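Long-range contacts in 5-ketofructose reductase (Gluconobacter sp., PDB 7COK), which probably catalyses the NAD(P)H-dependent reduction of 5-ketofructose to fructose and belongs to the shikimate dehydrogenase family: residues 50-54 / 74-78; 111-115 / 250-254; 199-205 / 226-230. The contacts are given in a common frame with arbitrary orientation. Residue numbers count along the deposited sequence, not the author numbering.

Contact 1: 50-54 / 74-78; sequences LADAV and AVLDH
In the substrate-binding domain of the shikimate dehydrogenase fold, the first turn of helix 50-59 packs against a short 3-10 segment, 75-78, in the connection from strand 64-67 to strand 81-82. The helical turn closes with V54 N to L50 O at 3.0 Å; the 3-10 segment has D77 N to A74 O at 3.2 Å and H78 N to V75 O at 2.9 Å. CA atoms of L50 and V75 lie 7.4 Å apart, those of A51 and H78 6.6 Å. L50, chi1 t and chi2 p, sends CD2 to 3.9 Å from A74 CB and 4.1 Å from V75 CB, a branched side chain filling the gap. A51 is small enough to let the imidazole of H78 (chi1 m, chi2 -63°) lie against the helix: A51 CA sits 4.0 Å from the H78 ring centroid, 14° off its normal, a CH-pi contact, and A51 CB is 3.5 Å from H78 CE1. One turn on, buried V54, chi1 t, which also touches F65 of the sheet, brings CG2 to 4.1 Å from V75 CG2 and CG1 to 4.0 Å from H78 CB.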
ATOM      1  N   LEU A  50       9.562  -7.174 -11.224  1.00 10.80           N
ATOM      2  CA  LEU A  50       8.825  -8.189 -10.455  1.00 11.01           C
ATOM      3  C   LEU A  50       9.588  -8.778  -9.284  1.00 11.27           C
ATOM      4  O   LEU A  50       9.022  -8.882  -8.202  1.00 11.68           O
ATOM      5  CB  LEU A  50       8.279  -9.306 -11.348  1.00 11.07           C
ATOM      6  CG  LEU A  50       7.476 -10.428 -10.676  1.00 11.88           C
ATOM      7  CD1 LEU A  50       6.169  -9.897 -10.100  1.00 11.86           C
ATOM      8  CD2 LEU A  50       7.180 -11.555 -11.655  1.00 12.66           C
ATOM      9  N   ALA A  51      10.851  -9.159  -9.489  1.00 12.01           N
ATOM     10  CA  ALA A  51      11.665  -9.720  -8.422  1.00 11.76           C
ATOM     11  C   ALA A  51      11.753  -8.781  -7.212  1.00 11.49           C
ATOM     12  O   ALA A  51      11.489  -9.194  -6.093  1.00 11.17           O
ATOM     13  CB  ALA A  51      13.056 -10.089  -8.939  1.00 12.94           C
ATOM     14  N   ASP A  52      12.013  -7.507  -7.465  1.00 11.36           N
ATOM     15  CA  ASP A  52      12.123  -6.514  -6.397  1.00 11.86           C
ATOM     16  C   ASP A  52      10.773  -6.202  -5.760  1.00 11.25           C
ATOM     17  O   ASP A  52      10.716  -5.888  -4.563  1.00 11.10           O
ATOM     18  CB  ASP A  52      12.777  -5.230  -6.915  1.00 13.23           C
ATOM     19  CG  ASP A  52      14.283  -5.364  -7.099  1.00 13.95           C
ATOM     20  OD1 ASP A  52      14.881  -6.386  -6.729  1.00 15.23           O
ATOM     21  OD2 ASP A  52      14.870  -4.402  -7.615  1.00 17.76           O
ATOM     22  N   ALA A  53       9.692  -6.265  -6.536  1.00 11.15           N
ATOM     23  CA  ALA A  53       8.376  -6.045  -5.958  1.00 11.46           C
ATOM     24  C   ALA A  53       8.010  -7.153  -4.996  1.00 11.29           C
ATOM     25  O   ALA A  53       7.438  -6.884  -3.931  1.00 11.44           O
ATOM     26  CB  ALA A  53       7.304  -5.900  -7.038  1.00 11.62           C
ATOM     27  N   VAL A  54       8.286  -8.401  -5.376  1.00 11.24           N
ATOM     28  CA  VAL A  54       8.023  -9.536  -4.514  1.00 12.02           C
ATOM     29  C   VAL A  54       8.824  -9.461  -3.209  1.00 12.13           C
ATOM     30  O   VAL A  54       8.239  -9.543  -2.116  1.00 12.50           O
ATOM     31  CB  VAL A  54       8.267 -10.846  -5.296  1.00 11.92           C
ATOM     32  CG1 VAL A  54       8.312 -12.052  -4.396  1.00 13.15           C
ATOM     33  CG2 VAL A  54       7.177 -11.026  -6.336  1.00 12.27           C
ATOM     34  N   ALA A  74       6.082 -15.882 -14.647  1.00 14.32           N
ATOM     35  CA  ALA A  74       7.376 -15.401 -14.186  1.00 14.40           C
ATOM     36  C   ALA A  74       7.501 -15.444 -12.659  1.00 14.19           C
ATOM     37  O   ALA A  74       8.566 -15.727 -12.119  1.00 15.18           O
ATOM     38  CB  ALA A  74       7.588 -13.984 -14.691  1.00 14.88           C
ATOM     39  N   VAL A  75       6.398 -15.214 -11.948  1.00 14.08           N
ATOM     40  CA  VAL A  75       6.450 -15.182 -10.492  1.00 14.05           C
ATOM     41  C   VAL A  75       6.879 -16.521  -9.882  1.00 14.48           C
ATOM     42  O   VAL A  75       7.396 -16.530  -8.775  1.00 13.69           O
ATOM     43  CB  VAL A  75       5.127 -14.638  -9.871  1.00 12.91           C
ATOM     44  CG1 VAL A  75       4.037 -15.711  -9.869  1.00 13.22           C
ATOM     45  CG2 VAL A  75       5.366 -14.073  -8.479  1.00 13.59           C
ATOM     46  N   LEU A  76       6.697 -17.631 -10.609  1.00 14.84           N
ATOM     47  CA  LEU A  76       7.072 -18.927 -10.030  1.00 15.94           C
ATOM     48  C   LEU A  76       8.535 -18.966  -9.594  1.00 16.80           C
ATOM     49  O   LEU A  76       8.860 -19.621  -8.596  1.00 17.41           O
ATOM     50  CB  LEU A  76       6.746 -20.096 -10.961  1.00 17.61           C
ATOM     51  CG  LEU A  76       5.327 -20.648 -10.846  1.00 19.78           C
ATOM     52  CD1 LEU A  76       4.332 -19.792 -11.610  1.00 21.67           C
ATOM     53  CD2 LEU A  76       5.340 -22.084 -11.371  1.00 20.49           C
ATOM     54  N   ASP A  77       9.383 -18.234 -10.317  1.00 17.64           N
ATOM     55  CA  ASP A  77      10.827 -18.096 -10.001  1.00 18.94           C
ATOM     56  C   ASP A  77      11.129 -17.460  -8.643  1.00 17.77           C
ATOM     57  O   ASP A  77      12.244 -17.585  -8.105  1.00 18.43           O
ATOM     58  CB  ASP A  77      11.527 -17.236 -11.069  1.00 21.95           C
ATOM     59  CG  ASP A  77      11.612 -17.908 -12.413  1.00 25.57           C
ATOM     60  OD1 ASP A  77      11.806 -19.146 -12.475  1.00 30.15           O
ATOM     61  OD2 ASP A  77      11.498 -17.173 -13.418  1.00 28.15           O
ATOM     62  N   HIS A  78      10.156 -16.754  -8.077  1.00 16.46           N
ATOM     63  CA  HIS A  78      10.410 -15.987  -6.863  1.00 16.58           C
ATOM     64  C   HIS A  78       9.730 -16.522  -5.605  1.00 16.69           C
ATOM     65  O   HIS A  78       9.788 -15.886  -4.542  1.00 19.08           O
ATOM     66  CB  HIS A  78      10.005 -14.538  -7.098  1.00 16.20           C
ATOM     67  CG  HIS A  78      10.527 -13.972  -8.375  1.00 17.29           C
ATOM     68  ND1 HIS A  78      11.876 -13.835  -8.635  1.00 18.42           N
ATOM     69  CD2 HIS A  78       9.883 -13.539  -9.483  1.00 17.96           C
ATOM     70  CE1 HIS A  78      12.034 -13.322  -9.842  1.00 18.71           C
ATOM     71  NE2 HIS A  78      10.843 -13.139 -10.380  1.00 18.48           N
TER

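Contact 2: 111-115 / 250-254; sequences GFLAS and GMLVN
At the domain junction, as in shikimate dehydrogenases, two helices that link the domains cross: 110-117, which leads from the mixed sheet to the parallel Rossmann-type sheet, and 248-264, which follows that sheet's last strand. Both segments are regular alpha-helix, with S115 N to G111 O at 3.0 Å and N254 N to G250 O at 2.9 Å. Their axes approach to 7.7 Å at a signed crossing angle of 110°, packed closely at G111. The glycine makes this possible: G111 CA is 4.4 Å from M251 CA and 3.4 Å from M251 O in a CA-H...O contact, and a CB at G111 would clash with that carbonyl. M251, chi1 m, chi2 t and chi3 t, reaches along F112, whose chi1 is t. M251 SD lies 3.7 Å from F112 CB and 5.4 Å from the F112 ring centroid, 86° off its normal: a Met-aromatic contact at the ring edge. A223 of strand 221-224 touches both side chains, so this apolar side faces the parallel sheet. A114, a small residue, leaves room for the amide of N254; A114 CB lies 3.8 Å from N254 ND2. S115 and N254, both chi1 m, supply the polar pairing, a weak hydrogen bond from N254 ND2 to S115 OG at 2.9 Å.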
ATOM      1  N   GLY A 111     -12.729 -19.769  -8.606  1.00 13.03           N
ATOM      2  CA  GLY A 111     -13.945 -18.943  -8.560  1.00 13.59           C
ATOM      3  C   GLY A 111     -15.076 -19.689  -9.239  1.00 13.89           C
ATOM      4  O   GLY A 111     -16.177 -19.770  -8.718  1.00 13.52           O
ATOM      5  N   PHE A 112     -14.784 -20.261 -10.398  1.00 13.91           N
ATOM      6  CA  PHE A 112     -15.762 -21.051 -11.130  1.00 13.34           C
ATOM      7  C   PHE A 112     -16.206 -22.270 -10.317  1.00 13.69           C
ATOM      8  O   PHE A 112     -17.410 -22.535 -10.217  1.00 13.86           O
ATOM      9  CB  PHE A 112     -15.211 -21.508 -12.498  1.00 14.47           C
ATOM     10  CG  PHE A 112     -15.957 -22.678 -13.052  1.00 14.38           C
ATOM     11  CD1 PHE A 112     -17.233 -22.501 -13.603  1.00 15.15           C
ATOM     12  CD2 PHE A 112     -15.452 -23.977 -12.917  1.00 15.31           C
ATOM     13  CE1 PHE A 112     -17.961 -23.593 -14.077  1.00 15.46           C
ATOM     14  CE2 PHE A 112     -16.178 -25.067 -13.359  1.00 16.75           C
ATOM     15  CZ  PHE A 112     -17.431 -24.885 -13.930  1.00 16.34           C
ATOM     16  N   LEU A 113     -15.249 -23.020  -9.773  1.00 13.35           N
ATOM     17  CA  LEU A 113     -15.552 -24.180  -8.959  1.00 13.98           C
ATOM     18  C   LEU A 113     -16.441 -23.849  -7.765  1.00 13.49           C
ATOM     19  O   LEU A 113     -17.406 -24.567  -7.513  1.00 14.55           O
ATOM     20  CB  LEU A 113     -14.280 -24.934  -8.582  1.00 15.57           C
ATOM     21  CG  LEU A 113     -14.424 -26.358  -8.092  1.00 18.02           C
ATOM     22  CD1 LEU A 113     -14.848 -27.271  -9.245  1.00 19.17           C
ATOM     23  CD2 LEU A 113     -13.135 -26.882  -7.465  1.00 17.17           C
ATOM     24  N   ALA A 114     -16.166 -22.741  -7.068  1.00 13.74           N
ATOM     25  CA  ALA A 114     -17.043 -22.313  -5.974  1.00 13.95           C
ATOM     26  C   ALA A 114     -18.445 -21.985  -6.482  1.00 13.87           C
ATOM     27  O   ALA A 114     -19.433 -22.399  -5.883  1.00 14.42           O
ATOM     28  CB  ALA A 114     -16.451 -21.127  -5.236  1.00 13.63           C
ATOM     29  N   SER A 115     -18.555 -21.260  -7.594  1.00 13.80           N
ATOM     30  CA  SER A 115     -19.876 -21.013  -8.186  1.00 13.46           C
ATOM     31  C   SER A 115     -20.599 -22.325  -8.527  1.00 13.84           C
ATOM     32  O   SER A 115     -21.792 -22.486  -8.227  1.00 15.23           O
ATOM     33  CB  SER A 115     -19.750 -20.154  -9.438  1.00 13.77           C
ATOM     34  OG  SER A 115     -19.381 -18.801  -9.109  1.00 13.80           O
ATOM     35  N   GLY A 250     -20.021 -13.341 -10.467  1.00 12.02           N
ATOM     36  CA  GLY A 250     -20.005 -14.180  -9.271  1.00 11.72           C
ATOM     37  C   GLY A 250     -18.687 -14.938  -9.118  1.00 11.67           C
ATOM     38  O   GLY A 250     -18.192 -15.168  -8.013  1.00 11.41           O
ATOM     39  N   MET A 251     -18.124 -15.366 -10.244  1.00 12.07           N
ATOM     40  CA  MET A 251     -16.873 -16.134 -10.203  1.00 12.67           C
ATOM     41  C   MET A 251     -15.702 -15.262  -9.763  1.00 13.02           C
ATOM     42  O   MET A 251     -14.859 -15.684  -8.956  1.00 12.47           O
ATOM     43  CB  MET A 251     -16.581 -16.749 -11.569  1.00 12.53           C
ATOM     44  CG  MET A 251     -17.578 -17.773 -12.032  1.00 13.16           C
ATOM     45  SD  MET A 251     -17.031 -18.428 -13.621  1.00 14.52           S
ATOM     46  CE  MET A 251     -18.597 -19.004 -14.286  1.00 14.38           C
ATOM     47  N   LEU A 252     -15.645 -14.041 -10.287  1.00 12.65           N
ATOM     48  CA  LEU A 252     -14.657 -13.073  -9.836  1.00 12.90           C
ATOM     49  C   LEU A 252     -14.795 -12.782  -8.341  1.00 12.27           C
ATOM     50  O   LEU A 252     -13.795 -12.733  -7.623  1.00 12.04           O
ATOM     51  CB  LEU A 252     -14.803 -11.784 -10.636  1.00 14.53           C
ATOM     52  CG  LEU A 252     -13.955 -11.507 -11.865  1.00 17.38           C
ATOM     53  CD1 LEU A 252     -14.202 -10.058 -12.246  1.00 18.32           C
ATOM     54  CD2 LEU A 252     -12.472 -11.762 -11.628  1.00 18.57           C
ATOM     55  N   VAL A 253     -16.025 -12.605  -7.867  1.00 11.70           N
ATOM     56  CA  VAL A 253     -16.249 -12.402  -6.445  1.00 11.85           C
ATOM     57  C   VAL A 253     -15.719 -13.584  -5.643  1.00 12.07           C
ATOM     58  O   VAL A 253     -14.981 -13.399  -4.666  1.00 12.07           O
ATOM     59  CB  VAL A 253     -17.733 -12.107  -6.168  1.00 11.73           C
ATOM     60  CG1 VAL A 253     -18.030 -12.113  -4.671  1.00 11.93           C
ATOM     61  CG2 VAL A 253     -18.104 -10.760  -6.765  1.00 11.83           C
ATOM     62  N   ASN A 254     -16.059 -14.792  -6.080  1.00 12.13           N
ATOM     63  CA  ASN A 254     -15.564 -15.997  -5.401  1.00 12.40           C
ATOM     64  C   ASN A 254     -14.057 -16.090  -5.359  1.00 12.53           C
ATOM     65  O   ASN A 254     -13.492 -16.544  -4.371  1.00 13.11           O
ATOM     66  CB  ASN A 254     -16.168 -17.271  -5.994  1.00 13.80           C
ATOM     67  CG  ASN A 254     -17.620 -17.450  -5.611  1.00 15.44           C
ATOM     68  OD1 ASN A 254     -18.038 -17.027  -4.523  1.00 17.40           O
ATOM     69  ND2 ASN A 254     -18.400 -18.091  -6.480  1.00 16.58           N
TER

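Contact 3: 199-205 / 226-230; sequences SIGLGDP and IPNPP
Without regular helix or strand, residues 199-205 make two overlapping type II beta turns, S199 to L202 and G201 to D204, closed by L202 N to S199 O and D204 N to G201 O, each 3.1 Å. Glycine holds the third position of both. At G201 (phi 114°, psi -14°) a CB would jam against the preceding carbonyl O; G203 (64°, 15°) is left-handed, a region glycine enters easily but other residues can reach. Residues 226-230 are extended at I226, N228 and P229, and the N228-P229 peptide bond is cis. CA atoms of L202 and I226 are 5.8 Å apart, those of G203 and N228 5.7 Å. One hydrogen bond joins the backbones, G203 N to N228 O at 2.8 Å and 160°. These loops follow strands 193-196 and 221-224, adjacent in the parallel Rossmann-type sheet, and so pair at the C-terminal ends of its strands, where such domains bind the dinucleotide. I226, chi1 m and chi2 t, extends under the first turn, its CD1 3.3 Å from I200 O, 3.8 Å from G201 C and 3.5 Å from L202 N; a CB on G201 would crowd this methyl. L202, itself exposed, chi1 t and chi2 p, packs on I226, with L202 CD1 4.0 Å from I226 CG2 and 4.3 Å from P227 CD. P229 CD abuts the second turn, 3.4 Å from G201 O and 3.6 Å from G203 N.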
ATOM      1  N   SER A 199     -13.708 -14.937 -24.843  1.00 17.08           N
ATOM      2  CA  SER A 199     -14.130 -13.553 -24.627  1.00 17.76           C
ATOM      3  C   SER A 199     -15.276 -13.137 -25.541  1.00 17.48           C
ATOM      4  O   SER A 199     -15.579 -11.951 -25.621  1.00 17.01           O
ATOM      5  CB  SER A 199     -12.946 -12.595 -24.763  1.00 19.78           C
ATOM      6  OG  SER A 199     -12.002 -12.818 -23.746  1.00 22.29           O
ATOM      7  N   ILE A 200     -15.931 -14.093 -26.208  1.00 16.07           N
ATOM      8  CA  ILE A 200     -17.072 -13.740 -27.076  1.00 16.46           C
ATOM      9  C   ILE A 200     -18.293 -13.381 -26.224  1.00 17.29           C
ATOM     10  O   ILE A 200     -18.879 -14.234 -25.554  1.00 19.52           O
ATOM     11  CB  ILE A 200     -17.436 -14.808 -28.128  1.00 17.05           C
ATOM     12  CG1 ILE A 200     -16.210 -15.212 -28.966  1.00 17.92           C
ATOM     13  CG2 ILE A 200     -18.534 -14.248 -29.027  1.00 17.37           C
ATOM     14  CD1 ILE A 200     -16.363 -16.505 -29.754  1.00 18.32           C
ATOM     15  N   GLY A 201     -18.671 -12.112 -26.271  1.00 17.03           N
ATOM     16  CA  GLY A 201     -19.697 -11.599 -25.399  1.00 17.30           C
ATOM     17  C   GLY A 201     -19.204 -10.589 -24.393  1.00 17.04           C
ATOM     18  O   GLY A 201     -20.016  -9.923 -23.763  1.00 18.36           O
ATOM     19  N   LEU A 202     -17.877 -10.496 -24.229  1.00 17.15           N
ATOM     20  CA  LEU A 202     -17.240  -9.532 -23.315  1.00 18.90           C
ATOM     21  C   LEU A 202     -17.534  -8.114 -23.777  1.00 20.25           C
ATOM     22  O   LEU A 202     -17.134  -7.714 -24.878  1.00 20.76           O
ATOM     23  CB  LEU A 202     -15.723  -9.774 -23.217  1.00 19.05           C
ATOM     24  CG  LEU A 202     -14.898  -8.893 -22.278  1.00 19.51           C
ATOM     25  CD1 LEU A 202     -15.380  -8.946 -20.835  1.00 19.90           C
ATOM     26  CD2 LEU A 202     -13.432  -9.279 -22.380  1.00 18.67           C
ATOM     27  N   GLY A 203     -18.266  -7.377 -22.941  1.00 20.89           N
ATOM     28  CA  GLY A 203     -18.697  -6.010 -23.264  1.00 22.04           C
ATOM     29  C   GLY A 203     -19.641  -5.908 -24.459  1.00 23.20           C
ATOM     30  O   GLY A 203     -19.838  -4.814 -25.006  1.00 25.14           O
ATOM     31  N   ASP A 204     -20.209  -7.037 -24.887  1.00 22.88           N
ATOM     32  CA  ASP A 204     -21.130  -7.045 -26.024  1.00 22.23           C
ATOM     33  C   ASP A 204     -22.328  -7.954 -25.769  1.00 21.39           C
ATOM     34  O   ASP A 204     -22.280  -9.163 -26.046  1.00 21.03           O
ATOM     35  CB  ASP A 204     -20.426  -7.427 -27.338  1.00 23.29           C
ATOM     36  CG  ASP A 204     -21.323  -7.236 -28.580  1.00 24.57           C
ATOM     37  OD1 ASP A 204     -22.528  -6.909 -28.455  1.00 26.23           O
ATOM     38  OD2 ASP A 204     -20.817  -7.422 -29.698  1.00 24.31           O
ATOM     39  N   PRO A 205     -23.441  -7.357 -25.312  1.00 21.26           N
ATOM     40  CA  PRO A 205     -24.656  -8.080 -24.987  1.00 21.79           C
ATOM     41  C   PRO A 205     -25.248  -8.833 -26.184  1.00 21.13           C
ATOM     42  O   PRO A 205     -26.066  -9.728 -25.979  1.00 22.21           O
ATOM     43  CB  PRO A 205     -25.605  -6.963 -24.515  1.00 21.92           C
ATOM     44  CG  PRO A 205     -25.126  -5.755 -25.234  1.00 22.02           C
ATOM     45  CD  PRO A 205     -23.635  -5.899 -25.220  1.00 21.95           C
ATOM     46  N   ILE A 226     -17.068 -14.618 -18.501  1.00 14.28           N
ATOM     47  CA  ILE A 226     -17.197 -13.179 -18.747  1.00 14.79           C
ATOM     48  C   ILE A 226     -17.913 -12.469 -17.579  1.00 15.25           C
ATOM     49  O   ILE A 226     -19.003 -12.860 -17.210  1.00 14.19           O
ATOM     50  CB  ILE A 226     -17.919 -12.946 -20.093  1.00 14.75           C
ATOM     51  CG1 ILE A 226     -17.006 -13.365 -21.268  1.00 16.38           C
ATOM     52  CG2 ILE A 226     -18.392 -11.498 -20.222  1.00 15.12           C
ATOM     53  CD1 ILE A 226     -17.734 -13.541 -22.589  1.00 16.70           C
ATOM     54  N   PRO A 227     -17.276 -11.454 -16.970  1.00 15.69           N
ATOM     55  CA  PRO A 227     -17.934 -10.774 -15.829  1.00 16.37           C
ATOM     56  C   PRO A 227     -18.750  -9.539 -16.192  1.00 16.10           C
ATOM     57  O   PRO A 227     -19.510  -9.027 -15.364  1.00 16.64           O
ATOM     58  CB  PRO A 227     -16.755 -10.375 -14.946  1.00 16.50           C
ATOM     59  CG  PRO A 227     -15.591 -10.219 -15.895  1.00 16.99           C
ATOM     60  CD  PRO A 227     -15.856 -11.060 -17.117  1.00 16.13           C
ATOM     61  N   ASN A 228     -18.602  -9.078 -17.434  1.00 15.70           N
ATOM     62  CA  ASN A 228     -19.210  -7.838 -17.896  1.00 16.56           C
ATOM     63  C   ASN A 228     -19.577  -7.948 -19.385  1.00 17.76           C
ATOM     64  O   ASN A 228     -18.681  -8.001 -20.230  1.00 17.29           O
ATOM     65  CB  ASN A 228     -18.250  -6.664 -17.623  1.00 18.25           C
ATOM     66  CG  ASN A 228     -18.872  -5.312 -17.929  1.00 18.25           C
ATOM     67  OD1 ASN A 228     -20.095  -5.172 -17.912  1.00 20.06           O
ATOM     68  ND2 ASN A 228     -18.033  -4.305 -18.187  1.00 19.86           N
ATOM     69  N   PRO A 229     -20.872  -8.003 -19.725  1.00 17.81           N
ATOM     70  CA  PRO A 229     -21.984  -8.044 -18.775  1.00 17.79           C
ATOM     71  C   PRO A 229     -22.072  -9.372 -18.042  1.00 17.87           C
ATOM     72  O   PRO A 229     -21.718 -10.394 -18.614  1.00 18.94           O
ATOM     73  CB  PRO A 229     -23.215  -7.844 -19.661  1.00 17.99           C
ATOM     74  CG  PRO A 229     -22.803  -8.310 -21.029  1.00 18.70           C
ATOM     75  CD  PRO A 229     -21.314  -8.141 -21.131  1.00 18.28           C
ATOM     76  N   PRO A 230     -22.545  -9.367 -16.783  1.00 17.77           N
ATOM     77  CA  PRO A 230     -22.606 -10.679 -16.126  1.00 18.71           C
ATOM     78  C   PRO A 230     -23.663 -11.587 -16.732  1.00 18.24           C
ATOM     79  O   PRO A 230     -23.467 -12.795 -16.799  1.00 18.35           O
ATOM     80  CB  PRO A 230     -22.915 -10.336 -14.669  1.00 18.71           C
ATOM     81  CG  PRO A 230     -23.488  -8.959 -14.704  1.00 19.21           C
ATOM     82  CD  PRO A 230     -22.841  -8.266 -15.856  1.00 18.92           C
TER

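In the fold
Along the chain contact 1 closes before contact 2 opens, and contact 3 is nested inside the long loop that contact 2 closes. Contact 1 belongs to the substrate-binding domain with its mixed sheet; contact 3 lies at the C-terminal ends of strands 193-196 and 221-224 of the parallel sheet, and contact 2 joins the two helices between the domains. Centres of contacts 1 and 2 are 26 Å apart and those of contacts 1 and 3 are 31 Å apart, without touching. Contacts 2 and 3, with centres 16 Å apart, meet where L252 CD1 packs 3.7 Å from P227 CB. The layout matches the two-domain architecture of shikimate dehydrogenases, whose active site lies between the domains.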